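5-oxoprolinase subunit A (Thermus thermophilus, PDB 2DFA) probably catalyses, in complex with its partner subunits PxpB and PxpC, the ATP-driven cleavage of 5-oxoproline to L-glutamate. Local coordinates at residues P80-G92 with E123-F135. Sequence-based numbering, arbitrary orientation.
Sequences PEEVYADVLYQIG and ETARAIALAVKAF
Tyr84 enters the neighbouring helix as a knob into a hole, its side chain set among Ala127, Leu130, Ala131 and Ala134. The pair belongs to helices 80-100 and 122-135, neighbours packed around the parallel sheet of the distorted barrel-like (beta/alpha) fold expected for the LamB/PxpA family; they run the same way at 36° with short-segment axes 8.0 Å apart. Where they come nearest, 123-135 offers the methyls of Ala127 and Ala131, and bulkier groups of 80-92 fill in around them. Ala127 CB lies 3.3 Å from Pro80 O and is flanked by Val83 CG1, which also meets Ile128 CG1. Ala131 CB touches both Tyr84 O and Val87 CG1, with Leu88 CG close by. With CG anti to the backbone N (chi1 174°), the Tyr84 ring slants across the flank of the partner helix toward its C-terminal end, Ala127 O at its edge and CE1 3.5 Å from Ala131 CA; its OH ends 3.6 Å from Ala134 CB. Ala100 of a second subunit packs on Tyr84 and Leu88, and Leu114 of helix 112-120 backs Thr124 and Ile128. Toward the C-terminal end the helices splay, and larger side chains span the widening gap. Phe135 CB meets Leu88 CD2, and its ring, carried onward beyond the helix segment, comes to Gly92 CA through CE1. Ile91 CG2 makes a CH-pi contact 3.6 Å from the Phe135 ring centroid, 17° off the ring normal. With an alanine at Phe135, this methyl would probably lose its aromatic partner and a gap open beside Gly92. The other branch of Ile91 sends CD1 to Val132 CG2 at 3.8 Å.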
ATOM      1  N   PRO A  80      14.889   9.721 -12.497  1.00 34.08           N
ATOM      2  CA  PRO A  80      16.027   9.746 -11.575  1.00 33.49           C
ATOM      3  C   PRO A  80      15.681  10.463 -10.271  1.00 33.16           C
ATOM      4  O   PRO A  80      16.164  10.086  -9.196  1.00 30.74           O
ATOM      5  CB  PRO A  80      17.130  10.444 -12.389  1.00 35.83           C
ATOM      6  CG  PRO A  80      16.392  11.181 -13.481  1.00 36.24           C
ATOM      7  CD  PRO A  80      15.263  10.240 -13.825  1.00 34.80           C
ATOM      8  N   GLU A  81      14.827  11.480 -10.365  1.00 31.14           N
ATOM      9  CA  GLU A  81      14.404  12.235  -9.186  1.00 31.66           C
ATOM     10  C   GLU A  81      13.687  11.299  -8.210  1.00 30.32           C
ATOM     11  O   GLU A  81      13.899  11.354  -7.000  1.00 29.40           O
ATOM     12  CB  GLU A  81      13.440  13.366  -9.578  1.00 36.63           C
ATOM     13  CG  GLU A  81      14.036  14.525 -10.393  1.00 41.39           C
ATOM     14  CD  GLU A  81      14.429  14.149 -11.818  1.00 44.24           C
ATOM     15  OE1 GLU A  81      13.787  13.263 -12.422  1.00 43.48           O
ATOM     16  OE2 GLU A  81      15.380  14.762 -12.346  1.00 50.14           O
ATOM     17  N   GLU A  82      12.815  10.450  -8.748  1.00 29.16           N
ATOM     18  CA  GLU A  82      12.068   9.512  -7.919  1.00 29.11           C
ATOM     19  C   GLU A  82      12.998   8.465  -7.301  1.00 26.62           C
ATOM     20  O   GLU A  82      12.824   8.090  -6.148  1.00 27.51           O
ATOM     21  CB  GLU A  82      10.963   8.857  -8.759  1.00 31.42           C
ATOM     22  CG  GLU A  82       9.968   9.898  -9.276  1.00 34.56           C
ATOM     23  CD  GLU A  82       8.989   9.375 -10.318  1.00 35.95           C
ATOM     24  OE1 GLU A  82       9.297   8.394 -11.033  1.00 36.65           O
ATOM     25  OE2 GLU A  82       7.908   9.981 -10.435  1.00 42.82           O
ATOM     26  N   VAL A  83      13.984   8.000  -8.060  1.00 25.90           N
ATOM     27  CA  VAL A  83      14.938   7.008  -7.542  1.00 27.92           C
ATOM     28  C   VAL A  83      15.705   7.603  -6.351  1.00 27.91           C
ATOM     29  O   VAL A  83      15.856   6.976  -5.291  1.00 27.09           O
ATOM     30  CB  VAL A  83      15.945   6.584  -8.643  1.00 27.45           C
ATOM     31  CG1 VAL A  83      17.094   5.762  -8.036  1.00 25.65           C
ATOM     32  CG2 VAL A  83      15.222   5.774  -9.712  1.00 26.90           C
ATOM     33  N   TYR A  84      16.183   8.825  -6.542  1.00 27.79           N
ATOM     34  CA  TYR A  84      16.918   9.552  -5.507  1.00 26.80           C
ATOM     35  C   TYR A  84      16.116   9.681  -4.203  1.00 26.59           C
ATOM     36  O   TYR A  84      16.618   9.377  -3.114  1.00 25.09           O
ATOM     37  CB  TYR A  84      17.265  10.945  -6.034  1.00 27.28           C
ATOM     38  CG  TYR A  84      17.906  11.866  -5.024  1.00 28.06           C
ATOM     39  CD1 TYR A  84      19.270  11.777  -4.733  1.00 29.65           C
ATOM     40  CD2 TYR A  84      17.152  12.850  -4.379  1.00 30.21           C
ATOM     41  CE1 TYR A  84      19.867  12.653  -3.825  1.00 29.21           C
ATOM     42  CE2 TYR A  84      17.740  13.729  -3.472  1.00 30.00           C
ATOM     43  CZ  TYR A  84      19.100  13.627  -3.205  1.00 32.57           C
ATOM     44  OH  TYR A  84      19.696  14.527  -2.349  1.00 31.40           O
ATOM     45  N   ALA A  85      14.868  10.132  -4.316  1.00 25.08           N
ATOM     46  CA  ALA A  85      14.009  10.312  -3.153  1.00 25.58           C
ATOM     47  C   ALA A  85      13.662   8.986  -2.473  1.00 26.37           C
ATOM     48  O   ALA A  85      13.680   8.884  -1.245  1.00 25.70           O
ATOM     49  CB  ALA A  85      12.716  11.044  -3.559  1.00 26.81           C
ATOM     50  N   ASP A  86      13.345   7.976  -3.275  1.00 25.76           N
ATOM     51  CA  ASP A  86      12.995   6.666  -2.726  1.00 26.91           C
ATOM     52  C   ASP A  86      14.166   6.030  -1.980  1.00 24.78           C
ATOM     53  O   ASP A  86      13.984   5.450  -0.912  1.00 23.38           O
ATOM     54  CB  ASP A  86      12.524   5.743  -3.845  1.00 27.85           C
ATOM     55  CG  ASP A  86      11.119   6.072  -4.307  1.00 29.41           C
ATOM     56  OD1 ASP A  86      10.536   7.048  -3.785  1.00 29.41           O
ATOM     57  OD2 ASP A  86      10.597   5.351  -5.184  1.00 31.15           O
ATOM     58  N   VAL A  87      15.362   6.138  -2.547  1.00 25.38           N
ATOM     59  CA  VAL A  87      16.552   5.580  -1.906  1.00 26.27           C
ATOM     60  C   VAL A  87      16.857   6.319  -0.606  1.00 26.99           C
ATOM     61  O   VAL A  87      17.173   5.694   0.411  1.00 25.98           O
ATOM     62  CB  VAL A  87      17.778   5.640  -2.848  1.00 29.20           C
ATOM     63  CG1 VAL A  87      19.064   5.259  -2.089  1.00 27.10           C
ATOM     64  CG2 VAL A  87      17.562   4.680  -4.014  1.00 28.11           C
ATOM     65  N   LEU A  88      16.767   7.647  -0.625  1.00 26.83           N
ATOM     66  CA  LEU A  88      17.027   8.424   0.591  1.00 28.30           C
ATOM     67  C   LEU A  88      16.065   8.025   1.704  1.00 27.93           C
ATOM     68  O   LEU A  88      16.462   7.815   2.852  1.00 25.03           O
ATOM     69  CB  LEU A  88      16.850   9.922   0.335  1.00 30.69           C
ATOM     70  CG  LEU A  88      18.089  10.761   0.047  1.00 35.12           C
ATOM     71  CD1 LEU A  88      17.681  12.222  -0.105  1.00 34.76           C
ATOM     72  CD2 LEU A  88      19.085  10.611   1.190  1.00 32.08           C
ATOM     73  N   TYR A  89      14.785   7.951   1.349  1.00 26.84           N
ATOM     74  CA  TYR A  89      13.733   7.589   2.283  1.00 25.57           C
ATOM     75  C   TYR A  89      14.042   6.253   2.951  1.00 25.68           C
ATOM     76  O   TYR A  89      13.946   6.117   4.167  1.00 25.42           O
ATOM     77  CB  TYR A  89      12.396   7.493   1.524  1.00 25.37           C
ATOM     78  CG  TYR A  89      11.192   7.187   2.385  1.00 25.65           C
ATOM     79  CD1 TYR A  89      10.953   5.891   2.864  1.00 25.48           C
ATOM     80  CD2 TYR A  89      10.288   8.194   2.728  1.00 26.51           C
ATOM     81  CE1 TYR A  89       9.848   5.608   3.658  1.00 27.10           C
ATOM     82  CE2 TYR A  89       9.180   7.925   3.526  1.00 27.03           C
ATOM     83  CZ  TYR A  89       8.964   6.632   3.989  1.00 27.57           C
ATOM     84  OH  TYR A  89       7.883   6.369   4.791  1.00 27.20           O
ATOM     85  N   GLN A  90      14.404   5.267   2.139  1.00 25.24           N
ATOM     86  CA  GLN A  90      14.689   3.928   2.642  1.00 25.01           C
ATOM     87  C   GLN A  90      15.932   3.857   3.514  1.00 27.30           C
ATOM     88  O   GLN A  90      15.915   3.241   4.578  1.00 25.43           O
ATOM     89  CB  GLN A  90      14.801   2.962   1.468  1.00 25.06           C
ATOM     90  CG  GLN A  90      13.449   2.729   0.777  1.00 25.79           C
ATOM     91  CD  GLN A  90      13.546   1.815  -0.421  1.00 25.36           C
ATOM     92  OE1 GLN A  90      13.594   0.591  -0.282  1.00 28.23           O
ATOM     93  NE2 GLN A  90      13.577   2.402  -1.613  1.00 25.38           N
ATOM     94  N   ILE A  91      17.011   4.482   3.063  1.00 27.90           N
ATOM     95  CA  ILE A  91      18.248   4.484   3.844  1.00 29.49           C
ATOM     96  C   ILE A  91      17.975   5.132   5.193  1.00 27.99           C
ATOM     97  O   ILE A  91      18.417   4.643   6.230  1.00 30.12           O
ATOM     98  CB  ILE A  91      19.366   5.275   3.125  1.00 32.13           C
ATOM     99  CG1 ILE A  91      19.848   4.490   1.905  1.00 34.31           C
ATOM    100  CG2 ILE A  91      20.517   5.556   4.094  1.00 34.31           C
ATOM    101  CD1 ILE A  91      20.844   5.264   1.048  1.00 38.44           C
ATOM    102  N   GLY A  92      17.245   6.242   5.177  1.00 27.14           N
ATOM    103  CA  GLY A  92      16.935   6.926   6.421  1.00 26.82           C
ATOM    104  C   GLY A  92      16.124   6.088   7.389  1.00 27.85           C
ATOM    105  O   GLY A  92      16.427   6.041   8.589  1.00 25.68           O
ATOM    106  N   GLU A 123      21.489   7.120 -15.541  1.00 34.49           N
ATOM    107  CA  GLU A 123      20.731   8.068 -14.728  1.00 34.05           C
ATOM    108  C   GLU A 123      20.249   7.449 -13.421  1.00 33.27           C
ATOM    109  O   GLU A 123      20.250   8.104 -12.379  1.00 31.92           O
ATOM    110  CB  GLU A 123      19.538   8.625 -15.509  1.00 37.24           C
ATOM    111  CG  GLU A 123      19.938   9.662 -16.551  1.00 37.60           C
ATOM    112  CD  GLU A 123      20.649  10.847 -15.925  1.00 39.62           C
ATOM    113  OE1 GLU A 123      19.982  11.634 -15.216  1.00 39.47           O
ATOM    114  OE2 GLU A 123      21.880  10.984 -16.128  1.00 38.61           O
ATOM    115  N   THR A 124      19.831   6.191 -13.478  1.00 30.61           N
ATOM    116  CA  THR A 124      19.370   5.504 -12.280  1.00 31.78           C
ATOM    117  C   THR A 124      20.563   5.281 -11.359  1.00 31.19           C
ATOM    118  O   THR A 124      20.486   5.517 -10.159  1.00 31.47           O
ATOM    119  CB  THR A 124      18.759   4.134 -12.619  1.00 32.57           C
ATOM    120  OG1 THR A 124      17.545   4.322 -13.352  1.00 34.18           O
ATOM    121  CG2 THR A 124      18.461   3.355 -11.342  1.00 31.87           C
ATOM    122  N   ALA A 125      21.665   4.812 -11.933  1.00 31.89           N
ATOM    123  CA  ALA A 125      22.884   4.564 -11.166  1.00 32.75           C
ATOM    124  C   ALA A 125      23.346   5.842 -10.468  1.00 32.00           C
ATOM    125  O   ALA A 125      23.703   5.826  -9.293  1.00 32.57           O
ATOM    126  CB  ALA A 125      23.985   4.050 -12.087  1.00 31.48           C
ATOM    127  N   ARG A 126      23.343   6.947 -11.202  1.00 32.20           N
ATOM    128  CA  ARG A 126      23.753   8.231 -10.645  1.00 32.15           C
ATOM    129  C   ARG A 126      22.834   8.669  -9.506  1.00 29.78           C
ATOM    130  O   ARG A 126      23.307   9.161  -8.480  1.00 30.99           O
ATOM    131  CB  ARG A 126      23.765   9.306 -11.739  1.00 33.53           C
ATOM    132  CG  ARG A 126      23.971  10.723 -11.220  1.00 35.65           C
ATOM    133  CD  ARG A 126      24.004  11.744 -12.360  1.00 37.30           C
ATOM    134  NE  ARG A 126      23.993  13.119 -11.862  1.00 38.64           N
ATOM    135  CZ  ARG A 126      22.900  13.784 -11.492  1.00 39.27           C
ATOM    136  NH1 ARG A 126      21.704  13.209 -11.562  1.00 39.81           N
ATOM    137  NH2 ARG A 126      23.002  15.031 -11.044  1.00 40.67           N
ATOM    138  N   ALA A 127      21.524   8.495  -9.687  1.00 29.19           N
ATOM    139  CA  ALA A 127      20.556   8.876  -8.659  1.00 26.88           C
ATOM    140  C   ALA A 127      20.794   8.113  -7.358  1.00 27.05           C
ATOM    141  O   ALA A 127      20.718   8.684  -6.275  1.00 26.72           O
ATOM    142  CB  ALA A 127      19.122   8.633  -9.154  1.00 26.58           C
ATOM    143  N   ILE A 128      21.081   6.821  -7.465  1.00 26.98           N
ATOM    144  CA  ILE A 128      21.334   6.013  -6.281  1.00 27.99           C
ATOM    145  C   ILE A 128      22.595   6.520  -5.589  1.00 29.05           C
ATOM    146  O   ILE A 128      22.617   6.740  -4.373  1.00 27.15           O
ATOM    147  CB  ILE A 128      21.540   4.533  -6.653  1.00 28.04           C
ATOM    148  CG1 ILE A 128      20.243   3.956  -7.223  1.00 27.20           C
ATOM    149  CG2 ILE A 128      21.994   3.743  -5.416  1.00 30.03           C
ATOM    150  CD1 ILE A 128      20.376   2.536  -7.734  1.00 27.41           C
ATOM    151  N   ALA A 129      23.643   6.710  -6.383  1.00 29.31           N
ATOM    152  CA  ALA A 129      24.918   7.185  -5.872  1.00 29.47           C
ATOM    153  C   ALA A 129      24.781   8.524  -5.149  1.00 30.19           C
ATOM    154  O   ALA A 129      25.316   8.694  -4.054  1.00 30.58           O
ATOM    155  CB  ALA A 129      25.920   7.298  -7.020  1.00 28.42           C
ATOM    156  N   LEU A 130      24.067   9.473  -5.748  1.00 29.79           N
ATOM    157  CA  LEU A 130      23.893  10.778  -5.116  1.00 30.14           C
ATOM    158  C   LEU A 130      23.066  10.715  -3.836  1.00 29.90           C
ATOM    159  O   LEU A 130      23.336  11.446  -2.886  1.00 29.34           O
ATOM    160  CB  LEU A 130      23.280  11.776  -6.104  1.00 31.34           C
ATOM    161  CG  LEU A 130      24.228  12.122  -7.265  1.00 35.46           C
ATOM    162  CD1 LEU A 130      23.598  13.192  -8.154  1.00 35.92           C
ATOM    163  CD2 LEU A 130      25.571  12.608  -6.706  1.00 35.78           C
ATOM    164  N   ALA A 131      22.060   9.843  -3.803  1.00 29.90           N
ATOM    165  CA  ALA A 131      21.237   9.692  -2.603  1.00 29.41           C
ATOM    166  C   ALA A 131      22.121   9.203  -1.464  1.00 29.36           C
ATOM    167  O   ALA A 131      22.081   9.742  -0.357  1.00 29.28           O
ATOM    168  CB  ALA A 131      20.104   8.685  -2.847  1.00 30.30           C
ATOM    169  N   VAL A 132      22.911   8.172  -1.738  1.00 28.56           N
ATOM    170  CA  VAL A 132      23.819   7.620  -0.732  1.00 29.75           C
ATOM    171  C   VAL A 132      24.826   8.677  -0.287  1.00 30.31           C
ATOM    172  O   VAL A 132      25.090   8.829   0.906  1.00 31.35           O
ATOM    173  CB  VAL A 132      24.595   6.406  -1.283  1.00 30.15           C
ATOM    174  CG1 VAL A 132      25.691   5.981  -0.293  1.00 31.65           C
ATOM    175  CG2 VAL A 132      23.635   5.251  -1.531  1.00 30.06           C
ATOM    176  N   LYS A 133      25.384   9.405  -1.250  1.00 30.79           N
ATOM    177  CA  LYS A 133      26.373  10.437  -0.942  1.00 32.01           C
ATOM    178  C   LYS A 133      25.774  11.568  -0.110  1.00 32.33           C
ATOM    179  O   LYS A 133      26.414  12.073   0.813  1.00 33.28           O
ATOM    180  CB  LYS A 133      26.970  11.017  -2.232  1.00 31.13           C
ATOM    181  CG  LYS A 133      28.118  11.998  -1.980  1.00 33.49           C
ATOM    182  CD  LYS A 133      28.653  12.599  -3.270  1.00 33.73           C
ATOM    183  CE  LYS A 133      29.929  13.407  -3.016  1.00 36.17           C
ATOM    184  NZ  LYS A 133      30.509  13.922  -4.285  1.00 36.81           N
ATOM    185  N   ALA A 134      24.549  11.964  -0.443  1.00 31.36           N
ATOM    186  CA  ALA A 134      23.868  13.038   0.274  1.00 32.04           C
ATOM    187  C   ALA A 134      23.589  12.661   1.728  1.00 33.24           C
ATOM    188  O   ALA A 134      23.577  13.526   2.605  1.00 31.66           O
ATOM    189  CB  ALA A 134      22.549  13.397  -0.438  1.00 34.07           C
ATOM    190  N   PHE A 135      23.365  11.373   1.979  1.00 32.28           N
ATOM    191  CA  PHE A 135      23.085  10.890   3.331  1.00 33.17           C
ATOM    192  C   PHE A 135      24.360  10.775   4.170  1.00 33.26           C
ATOM    193  O   PHE A 135      24.385  11.189   5.325  1.00 34.28           O
ATOM    194  CB  PHE A 135      22.408   9.518   3.278  1.00 31.50           C
ATOM    195  CG  PHE A 135      21.983   9.000   4.624  1.00 32.54           C
ATOM    196  CD1 PHE A 135      20.857   9.519   5.262  1.00 34.27           C
ATOM    197  CD2 PHE A 135      22.714   8.006   5.266  1.00 34.36           C
ATOM    198  CE1 PHE A 135      20.470   9.054   6.519  1.00 33.09           C
ATOM    199  CE2 PHE A 135      22.332   7.538   6.523  1.00 34.61           C
ATOM    200  CZ  PHE A 135      21.209   8.064   7.147  1.00 33.20           C
TER